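Local coordinates for diol-dehydratase (Roseburia inulinivorans, PDB 5I2A), which probably acts as a B12-independent glycyl radical lyase that dehydrates 1,2-propanediol, at residues L587-T599 with T706-P718. Numbering follows the deposited sequence.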
ATOM      1  N   LEU A 587     -44.463 -10.202  20.490  1.00 19.43           N
ATOM      2  CA  LEU A 587     -43.564 -10.050  19.349  1.00 20.59           C
ATOM      3  C   LEU A 587     -42.896 -11.379  18.996  1.00 21.72           C
ATOM      4  O   LEU A 587     -42.847 -11.766  17.825  1.00 21.86           O
ATOM      5  CB  LEU A 587     -42.505  -8.971  19.634  1.00 19.64           C
ATOM      6  CG  LEU A 587     -43.057  -7.546  19.797  1.00 20.94           C
ATOM      7  CD1 LEU A 587     -41.962  -6.592  20.252  1.00 17.25           C
ATOM      8  CD2 LEU A 587     -43.692  -7.026  18.507  1.00 17.56           C
ATOM      9  N   GLU A 588     -42.401 -12.086  20.009  1.00 21.39           N
ATOM     10  CA  GLU A 588     -41.769 -13.375  19.787  1.00 19.05           C
ATOM     11  C   GLU A 588     -42.711 -14.342  19.081  1.00 21.08           C
ATOM     12  O   GLU A 588     -42.283 -15.112  18.229  1.00 22.33           O
ATOM     13  CB  GLU A 588     -41.301 -13.980  21.113  1.00 22.58           C
ATOM     14  CG  GLU A 588     -40.138 -13.244  21.758  1.00 25.75           C
ATOM     15  CD  GLU A 588     -39.838 -13.739  23.168  1.00 29.32           C
ATOM     16  OE1 GLU A 588     -40.674 -14.474  23.731  1.00 31.98           O
ATOM     17  OE2 GLU A 588     -38.766 -13.396  23.706  1.00 35.27           O
ATOM     18  N   MET A 589     -43.995 -14.274  19.426  1.00 22.28           N
ATOM     19  CA  MET A 589     -45.011 -15.171  18.880  1.00 20.25           C
ATOM     20  C   MET A 589     -45.774 -14.591  17.675  1.00 24.27           C
ATOM     21  O   MET A 589     -46.849 -15.092  17.308  1.00 22.43           O
ATOM     22  CB  MET A 589     -46.010 -15.550  19.983  1.00 29.36           C
ATOM     23  CG  MET A 589     -45.401 -16.317  21.142  1.00 25.12           C
ATOM     24  SD  MET A 589     -44.717 -17.875  20.571  1.00 34.76           S
ATOM     25  CE  MET A 589     -46.076 -18.543  19.641  1.00 35.78           C
ATOM     26  N   ASN A 590     -45.220 -13.547  17.059  1.00 21.78           N
ATOM     27  CA  ASN A 590     -45.828 -12.933  15.875  1.00 18.40           C
ATOM     28  C   ASN A 590     -47.301 -12.574  16.097  1.00 18.84           C
ATOM     29  O   ASN A 590     -48.137 -12.783  15.226  1.00 18.46           O
ATOM     30  CB  ASN A 590     -45.697 -13.859  14.664  1.00 18.69           C
ATOM     31  CG  ASN A 590     -45.911 -13.135  13.346  1.00 22.23           C
ATOM     32  OD1 ASN A 590     -45.688 -11.930  13.247  1.00 19.82           O
ATOM     33  ND2 ASN A 590     -46.346 -13.873  12.322  1.00 19.07           N
ATOM     34  N   TYR A 591     -47.592 -12.048  17.283  1.00 22.30           N
ATOM     35  CA  TYR A 591     -48.932 -11.611  17.643  1.00 23.16           C
ATOM     36  C   TYR A 591     -49.967 -12.754  17.560  1.00 24.84           C
ATOM     37  O   TYR A 591     -51.155 -12.512  17.385  1.00 23.44           O
ATOM     38  CB  TYR A 591     -49.360 -10.453  16.743  1.00 22.87           C
ATOM     39  CG  TYR A 591     -48.603  -9.151  16.953  1.00 20.09           C
ATOM     40  CD1 TYR A 591     -48.810  -8.380  18.088  1.00 20.86           C
ATOM     41  CD2 TYR A 591     -47.718  -8.676  16.000  1.00 20.56           C
ATOM     42  CE1 TYR A 591     -48.140  -7.185  18.278  1.00 21.89           C
ATOM     43  CE2 TYR A 591     -47.044  -7.466  16.176  1.00 19.08           C
ATOM     44  CZ  TYR A 591     -47.259  -6.728  17.317  1.00 19.43           C
ATOM     45  OH  TYR A 591     -46.603  -5.530  17.514  1.00 18.29           O
ATOM     46  N   GLY A 592     -49.502 -13.992  17.674  1.00 22.74           N
ATOM     47  CA  GLY A 592     -50.368 -15.150  17.548  1.00 28.21           C
ATOM     48  C   GLY A 592     -50.794 -15.460  16.120  1.00 25.42           C
ATOM     49  O   GLY A 592     -51.714 -16.231  15.910  1.00 25.38           O
ATOM     50  N   LYS A 593     -50.116 -14.882  15.132  1.00 26.60           N
ATOM     51  CA  LYS A 593     -50.513 -15.078  13.739  1.00 23.36           C
ATOM     52  C   LYS A 593     -49.825 -16.267  13.070  1.00 24.71           C
ATOM     53  O   LYS A 593     -50.031 -16.517  11.887  1.00 29.20           O
ATOM     54  CB  LYS A 593     -50.237 -13.810  12.925  1.00 25.55           C
ATOM     55  CG  LYS A 593     -50.889 -12.556  13.483  1.00 20.24           C
ATOM     56  CD  LYS A 593     -52.377 -12.526  13.188  1.00 30.27           C
ATOM     57  CE  LYS A 593     -53.033 -11.292  13.798  1.00 34.63           C
ATOM     58  NZ  LYS A 593     -54.431 -11.106  13.313  1.00 37.49           N
ATOM     59  N   GLY A 594     -49.004 -16.999  13.813  1.00 23.27           N
ATOM     60  CA  GLY A 594     -48.313 -18.141  13.237  1.00 24.32           C
ATOM     61  C   GLY A 594     -46.818 -17.925  13.076  1.00 27.30           C
ATOM     62  O   GLY A 594     -46.363 -16.811  12.821  1.00 23.08           O
ATOM     63  N   LEU A 595     -46.048 -18.994  13.235  1.00 23.09           N
ATOM     64  CA  LEU A 595     -44.604 -18.910  13.076  1.00 25.00           C
ATOM     65  C   LEU A 595     -44.241 -19.507  11.735  1.00 26.65           C
ATOM     66  O   LEU A 595     -44.901 -20.434  11.279  1.00 32.08           O
ATOM     67  CB  LEU A 595     -43.890 -19.628  14.217  1.00 21.34           C
ATOM     68  CG  LEU A 595     -44.322 -19.220  15.626  1.00 26.17           C
ATOM     69  CD1 LEU A 595     -43.578 -20.056  16.658  1.00 29.27           C
ATOM     70  CD2 LEU A 595     -44.100 -17.729  15.888  1.00 23.57           C
ATOM     71  N   ASP A 596     -43.208 -18.975  11.091  1.00 22.66           N
ATOM     72  CA  ASP A 596     -42.934 -19.325   9.703  1.00 19.50           C
ATOM     73  C   ASP A 596     -41.661 -20.145   9.537  1.00 18.15           C
ATOM     74  O   ASP A 596     -41.031 -20.525  10.513  1.00 19.91           O
ATOM     75  CB  ASP A 596     -42.856 -18.052   8.838  1.00 25.17           C
ATOM     76  CG  ASP A 596     -41.737 -17.090   9.281  1.00 23.18           C
ATOM     77  OD1 ASP A 596     -40.909 -17.452  10.139  1.00 22.72           O
ATOM     78  OD2 ASP A 596     -41.689 -15.960   8.762  1.00 26.34           O
ATOM     79  N   ALA A 597     -41.279 -20.377   8.287  1.00 19.75           N
ATOM     80  CA  ALA A 597     -40.104 -21.170   7.962  1.00 19.66           C
ATOM     81  C   ALA A 597     -38.827 -20.557   8.536  1.00 24.64           C
ATOM     82  O   ALA A 597     -37.934 -21.278   8.999  1.00 24.76           O
ATOM     83  CB  ALA A 597     -39.982 -21.328   6.462  1.00 22.77           C
ATOM     84  N   THR A 598     -38.741 -19.228   8.513  1.00 19.22           N
ATOM     85  CA  THR A 598     -37.556 -18.547   9.032  1.00 20.02           C
ATOM     86  C   THR A 598     -37.434 -18.808  10.531  1.00 20.31           C
ATOM     87  O   THR A 598     -36.368 -19.151  11.025  1.00 22.74           O
ATOM     88  CB  THR A 598     -37.596 -17.021   8.751  1.00 18.79           C
ATOM     89  OG1 THR A 598     -37.629 -16.805   7.337  1.00 23.30           O
ATOM     90  CG2 THR A 598     -36.357 -16.333   9.315  1.00 17.33           C
ATOM     91  N   THR A 599     -38.533 -18.664  11.257  1.00 20.88           N
ATOM     92  CA  THR A 599     -38.494 -18.927  12.685  1.00 21.03           C
ATOM     93  C   THR A 599     -38.217 -20.416  12.965  1.00 22.19           C
ATOM     94  O   THR A 599     -37.449 -20.759  13.860  1.00 21.16           O
ATOM     95  CB  THR A 599     -39.790 -18.494  13.349  1.00 24.71           C
ATOM     96  OG1 THR A 599     -39.950 -17.086  13.160  1.00 24.89           O
ATOM     97  CG2 THR A 599     -39.764 -18.799  14.842  1.00 21.61           C
ATOM     98  N   THR A 706     -36.061  -9.537   9.971  1.00 16.11           N
ATOM     99  CA  THR A 706     -36.527  -8.768  11.102  1.00 15.68           C
ATOM    100  C   THR A 706     -37.754  -9.429  11.690  1.00 17.30           C
ATOM    101  O   THR A 706     -38.719  -9.682  10.965  1.00 16.84           O
ATOM    102  CB  THR A 706     -36.870  -7.334  10.672  1.00 16.47           C
ATOM    103  OG1 THR A 706     -35.739  -6.772   9.995  1.00 17.71           O
ATOM    104  CG2 THR A 706     -37.271  -6.475  11.859  1.00 14.57           C
ATOM    105  N   GLY A 707     -37.728  -9.701  12.990  1.00 16.39           N
ATOM    106  CA  GLY A 707     -38.921 -10.201  13.663  1.00 17.14           C
ATOM    107  C   GLY A 707     -40.066  -9.191  13.679  1.00 19.55           C
ATOM    108  O   GLY A 707     -39.954  -8.066  13.169  1.00 17.56           O
ATOM    109  N   ALA A 708     -41.182  -9.591  14.269  1.00 19.04           N
ATOM    110  CA  ALA A 708     -42.319  -8.688  14.425  1.00 17.38           C
ATOM    111  C   ALA A 708     -41.930  -7.454  15.236  1.00 16.74           C
ATOM    112  O   ALA A 708     -41.121  -7.543  16.157  1.00 18.02           O
ATOM    113  CB  ALA A 708     -43.472  -9.407  15.090  1.00 16.00           C
ATOM    114  N   THR A 709     -42.517  -6.309  14.910  1.00 16.26           N
ATOM    115  CA  THR A 709     -42.184  -5.076  15.621  1.00 18.43           C
ATOM    116  C   THR A 709     -43.427  -4.434  16.251  1.00 16.06           C
ATOM    117  O   THR A 709     -44.544  -4.706  15.826  1.00 19.35           O
ATOM    118  CB  THR A 709     -41.469  -4.083  14.676  1.00 17.49           C
ATOM    119  OG1 THR A 709     -42.147  -4.042  13.417  1.00 15.23           O
ATOM    120  CG2 THR A 709     -40.035  -4.551  14.446  1.00 13.28           C
ATOM    121  N   PRO A 710     -43.230  -3.604  17.290  1.00 15.05           N
ATOM    122  CA  PRO A 710     -44.334  -3.020  18.059  1.00 18.28           C
ATOM    123  C   PRO A 710     -45.224  -2.057  17.276  1.00 20.92           C
ATOM    124  O   PRO A 710     -46.239  -1.632  17.826  1.00 21.61           O
ATOM    125  CB  PRO A 710     -43.620  -2.256  19.184  1.00 17.90           C
ATOM    126  CG  PRO A 710     -42.297  -2.854  19.296  1.00 16.70           C
ATOM    127  CD  PRO A 710     -41.928  -3.329  17.926  1.00 17.45           C
ATOM    128  N   ASP A 711     -44.847  -1.710  16.046  1.00 21.12           N
ATOM    129  CA  ASP A 711     -45.706  -0.898  15.186  1.00 15.72           C
ATOM    130  C   ASP A 711     -46.871  -1.737  14.670  1.00 18.91           C
ATOM    131  O   ASP A 711     -47.835  -1.198  14.131  1.00 20.14           O
ATOM    132  CB  ASP A 711     -44.908  -0.284  14.015  1.00 17.05           C
ATOM    133  CG  ASP A 711     -44.250  -1.334  13.117  1.00 18.12           C
ATOM    134  OD1 ASP A 711     -44.035  -2.475  13.577  1.00 19.56           O
ATOM    135  OD2 ASP A 711     -43.936  -1.010  11.954  1.00 18.73           O
ATOM    136  N   GLY A 712     -46.784  -3.055  14.842  1.00 18.22           N
ATOM    137  CA  GLY A 712     -47.843  -3.960  14.395  1.00 16.15           C
ATOM    138  C   GLY A 712     -47.473  -4.771  13.163  1.00 19.27           C
ATOM    139  O   GLY A 712     -48.229  -5.631  12.690  1.00 21.16           O
ATOM    140  N   ARG A 713     -46.291  -4.483  12.639  1.00 18.89           N
ATOM    141  CA  ARG A 713     -45.757  -5.190  11.498  1.00 19.79           C
ATOM    142  C   ARG A 713     -45.484  -6.653  11.875  1.00 18.04           C
ATOM    143  O   ARG A 713     -44.908  -6.922  12.916  1.00 19.60           O
ATOM    144  CB  ARG A 713     -44.481  -4.485  11.027  1.00 21.84           C
ATOM    145  CG  ARG A 713     -43.787  -5.113   9.859  1.00 19.99           C
ATOM    146  CD  ARG A 713     -42.413  -4.472   9.552  1.00 17.66           C
ATOM    147  NE  ARG A 713     -41.545  -5.564   9.148  1.00 17.00           N
ATOM    148  CZ  ARG A 713     -40.916  -6.349  10.013  1.00 15.55           C
ATOM    149  NH1 ARG A 713     -41.003  -6.111  11.318  1.00 14.77           N
ATOM    150  NH2 ARG A 713     -40.205  -7.369   9.574  1.00 15.92           N
ATOM    151  N   LEU A 714     -45.896  -7.590  11.032  1.00 16.91           N
ATOM    152  CA  LEU A 714     -45.698  -9.007  11.326  1.00 18.46           C
ATOM    153  C   LEU A 714     -44.281  -9.451  10.979  1.00 19.31           C
ATOM    154  O   LEU A 714     -43.601  -8.826  10.164  1.00 18.45           O
ATOM    155  CB  LEU A 714     -46.717  -9.868  10.568  1.00 18.97           C
ATOM    156  CG  LEU A 714     -48.189  -9.562  10.866  1.00 19.60           C
ATOM    157  CD1 LEU A 714     -49.122 -10.570  10.183  1.00 21.34           C
ATOM    158  CD2 LEU A 714     -48.442  -9.507  12.366  1.00 19.73           C
ATOM    159  N   ALA A 715     -43.849 -10.536  11.608  1.00 18.77           N
ATOM    160  CA  ALA A 715     -42.504 -11.063  11.437  1.00 16.35           C
ATOM    161  C   ALA A 715     -42.124 -11.314   9.973  1.00 19.45           C
ATOM    162  O   ALA A 715     -42.896 -11.878   9.196  1.00 17.50           O
ATOM    163  CB  ALA A 715     -42.356 -12.355  12.235  1.00 19.19           C
ATOM    164  N   HIS A 716     -40.924 -10.861   9.623  1.00 17.26           N
ATOM    165  CA  HIS A 716     -40.264 -11.143   8.348  1.00 18.57           C
ATOM    166  C   HIS A 716     -40.935 -10.503   7.134  1.00 13.75           C
ATOM    167  O   HIS A 716     -40.566 -10.792   6.006  1.00 14.61           O
ATOM    168  CB  HIS A 716     -40.120 -12.659   8.174  1.00 16.62           C
ATOM    169  CG  HIS A 716     -39.519 -13.321   9.377  1.00 19.16           C
ATOM    170  ND1 HIS A 716     -40.034 -14.469   9.938  1.00 18.85           N
ATOM    171  CD2 HIS A 716     -38.478 -12.951  10.163  1.00 20.10           C
ATOM    172  CE1 HIS A 716     -39.324 -14.789  11.007  1.00 20.88           C
ATOM    173  NE2 HIS A 716     -38.375 -13.881  11.168  1.00 20.19           N
ATOM    174  N   THR A 717     -41.880  -9.597   7.368  1.00 16.43           N
ATOM    175  CA  THR A 717     -42.457  -8.805   6.277  1.00 18.09           C
ATOM    176  C   THR A 717     -41.548  -7.593   6.010  1.00 18.70           C
ATOM    177  O   THR A 717     -40.678  -7.304   6.828  1.00 17.61           O
ATOM    178  CB  THR A 717     -43.887  -8.351   6.606  1.00 17.49           C
ATOM    179  OG1 THR A 717     -43.867  -7.463   7.727  1.00 16.41           O
ATOM    180  CG2 THR A 717     -44.802  -9.585   6.883  1.00 15.86           C
ATOM    181  N   PRO A 718     -41.728  -6.903   4.863  1.00 16.48           N
ATOM    182  CA  PRO A 718     -40.810  -5.799   4.534  1.00 16.68           C
ATOM    183  C   PRO A 718     -40.834  -4.670   5.558  1.00 18.04           C
ATOM    184  O   PRO A 718     -41.863  -4.456   6.193  1.00 17.82           O
ATOM    185  CB  PRO A 718     -41.327  -5.300   3.175  1.00 16.21           C
ATOM    186  CG  PRO A 718     -41.982  -6.530   2.558  1.00 15.51           C
ATOM    187  CD  PRO A 718     -42.607  -7.247   3.724  1.00 15.84           C
TER
HETATM  188  O   HOH W   1     -41.008 -12.154  15.789  1.00 20.64           O
HETATM  189  O   HOH W   2     -45.217 -13.373   9.593  1.00 22.95           O
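His716 meets Asp596 through a short hydrogen bond, ND1 to OD2 at 2.5 Å. The carboxylate gives its syn lone pair and lies nearly coplanar with the imidazole (14°). Thr598 comes over one ring face, with CB 3.8 Å from the centroid in a CH-pi contact. Asn590 OD1 takes Ala715 N-H at 2.8 Å, almost straight but from above the amide plane. Tyr591 OH donates to Thr709 O, also at 2.8 Å; Gly712 N reaches that oxygen from its other face. Leu587 packs CD1 on Pro710 CG at 3.9 Å.

Asn590 is the C-prime residue of a Schellman motif ending helix 580-588, and Asp596 is the N-cap of helix 597-613. The loop 706-718 packs against the first helix end, the turn and the second helix start. With CG between its backbone N and carbonyl carbon (chi1 61°), Asp596 bends over the helix start, where OD1 caps Thr599 N at 2.9 Å. An alanine here is likely to leave His716 ND1 and the helix start without their acceptor. Asn590 ND2 donates to Gly594 O (3.0 Å) in the amide plane, helping fix its rotation. Farther out, His647 of helix 637-651 stacks on Tyr591, and Arg713 ties Gly707 to Thr717.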